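Local coordinates for protein DNA-dependent metalloprotease SPRTN (Homo sapiens, PDB 6MDW) that cleaves proteins covalently cross-linked to DNA, acting as a DNA-dependent zinc metalloendopeptidase during DNA synthesis and so protecting genome integrity, at residues 70-74 and 75-79. Sequence-based numbering, arbitrary orientation. Where two conformers were deposited one is given.
Sequences IRLSE and PLLKL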
# COMPACT_ATOMS: atom_id res chain seq x y z
N ILE A 70 7.17 -3.49 -1.24
CA ILE A 70 5.93 -2.88 -1.67
C ILE A 70 5.42 -3.68 -2.86
O ILE A 70 6.20 -4.04 -3.75
CB ILE A 70 6.15 -1.41 -2.06
CG1 ILE A 70 6.63 -0.58 -0.86
CG2 ILE A 70 4.93 -0.78 -2.75
CD1 ILE A 70 7.07 0.84 -1.25
N ARG A 71 4.09 -3.91 -2.91
CA ARG A 71 3.42 -4.56 -3.99
C ARG A 71 2.28 -3.67 -4.48
O ARG A 71 1.57 -3.13 -3.62
CB ARG A 71 2.86 -5.90 -3.50
CG ARG A 71 3.92 -6.75 -2.81
CD ARG A 71 4.88 -7.24 -3.86
NE ARG A 71 5.80 -8.21 -3.30
CZ ARG A 71 7.08 -7.97 -3.06
NH1 ARG A 71 7.58 -6.75 -3.19
NH2 ARG A 71 7.87 -8.97 -2.72
N LEU A 72 2.16 -3.54 -5.80
CA LEU A 72 1.11 -2.77 -6.46
C LEU A 72 0.25 -3.75 -7.27
O LEU A 72 0.80 -4.61 -7.98
CB LEU A 72 1.71 -1.73 -7.41
CG LEU A 72 2.36 -0.52 -6.73
CD1 LEU A 72 3.01 0.36 -7.75
CD2 LEU A 72 1.36 0.30 -5.95
N SER A 73 -1.08 -3.58 -7.20
CA SER A 73 -2.02 -4.47 -7.88
C SER A 73 -2.07 -4.16 -9.37
O SER A 73 -2.63 -3.13 -9.77
CB SER A 73 -3.37 -4.33 -7.26
OG SER A 73 -4.31 -5.07 -8.00
N GLU A 74 -1.56 -5.06 -10.22
CA GLU A 74 -1.75 -4.94 -11.63
C GLU A 74 -3.25 -5.01 -11.93
O GLU A 74 -3.74 -4.17 -12.66
CB GLU A 74 -0.91 -5.96 -12.40
CG GLU A 74 -0.95 -5.76 -13.90
CD GLU A 74 0.15 -6.45 -14.69
OE1 GLU A 74 1.29 -6.54 -14.19
OE2 GLU A 74 -0.13 -6.86 -15.83
N PRO A 75 -4.05 -5.96 -11.39
CA PRO A 75 -5.49 -5.97 -11.69
C PRO A 75 -6.20 -4.63 -11.42
O PRO A 75 -7.04 -4.21 -12.24
CB PRO A 75 -6.03 -7.07 -10.76
CG PRO A 75 -4.86 -8.01 -10.61
CD PRO A 75 -3.65 -7.09 -10.53
N LEU A 76 -5.85 -3.95 -10.34
CA LEU A 76 -6.61 -2.75 -9.91
C LEU A 76 -6.02 -1.49 -10.54
O LEU A 76 -6.75 -0.50 -10.64
CB LEU A 76 -6.61 -2.63 -8.40
CG LEU A 76 -7.42 -3.70 -7.65
CD1 LEU A 76 -7.28 -3.52 -6.16
CD2 LEU A 76 -8.89 -3.64 -8.06
N LEU A 77 -4.74 -1.49 -10.94
CA LEU A 77 -4.11 -0.24 -11.41
C LEU A 77 -3.83 -0.20 -12.90
O LEU A 77 -3.68 0.91 -13.43
CB LEU A 77 -2.81 -0.00 -10.63
CG LEU A 77 -3.03 0.29 -9.16
CD1 LEU A 77 -1.72 0.23 -8.40
CD2 LEU A 77 -3.67 1.67 -9.00
N LYS A 78 -3.70 -1.34 -13.59
CA LYS A 78 -3.22 -1.32 -15.00
C LYS A 78 -4.08 -0.42 -15.90
O LYS A 78 -3.55 0.21 -16.84
CB LYS A 78 -3.19 -2.75 -15.55
CG LYS A 78 -2.60 -2.92 -16.94
CD LYS A 78 -2.74 -4.34 -17.48
CE LYS A 78 -1.49 -4.87 -18.16
NZ LYS A 78 -0.92 -3.91 -19.14
N LEU A 79 -5.39 -0.36 -15.66
CA LEU A 79 -6.29 0.39 -16.54
C LEU A 79 -6.70 1.74 -15.93
O LEU A 79 -7.55 2.43 -16.45
CB LEU A 79 -7.50 -0.47 -16.92
CG LEU A 79 -7.21 -1.70 -17.79
CD1 LEU A 79 -8.45 -2.55 -17.96
CD2 LEU A 79 -6.66 -1.31 -19.15
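With its OG anti to the backbone N (chi1 174°), the side chain of Ser73 folds forward over the start of the short helix 74-77 and meets Leu76, while Glu74 and Lys78, both with chi1 near 180°, send their chains out of the turn side by side in the same direction. Ser73 OG accepts from Leu76 N at 3.0 Å, with an angle of 148° at the hydrogen: the N-cap bond, in which a serine hydroxyl takes up an amide of the first turn that otherwise finds a carbonyl within the turn only through a weak bond to Ser73 O. The same OG is hydrogen-bonded to Met52 O, so one buried hydroxyl ties the helix start to a neighbouring loop. Carbon atoms close in on Ser73 OG as well: Pro75 CD at 3.3 Å and Leu76 CB at 3.4 Å. Replacing Ser73 by alanine removes this hydroxyl, and Leu76 N would probably be left with no more than its weak bond, while Met52 O would lose its partner. The backbone completes the turn: Leu77 N donates to Ser73 O at 2.9 Å, and Lys78 N to Glu74 O at 3.0 Å.

This is how strand 68-73, the middle strand of the three-stranded sheet in the SprT-like protease domain, passes directly into a helical turn. On the buried side Leu72 CD2 meets Leu77 CD1 at 3.9 Å; Trp48 of the adjoining strand touches both leucines, and Leu72 also packs on Leu85 and Thr88 of helix 82-100, which carries the zinc-binding HExxH motif. Beside the exposed Lys78, Glu74 OE2 lies 3.4 Å from Lys78 CE, but the bends late in the lysine chain leave NZ 4.5 Å from OE2, where the attraction of opposite charges is probably modest and falls short of a salt bridge.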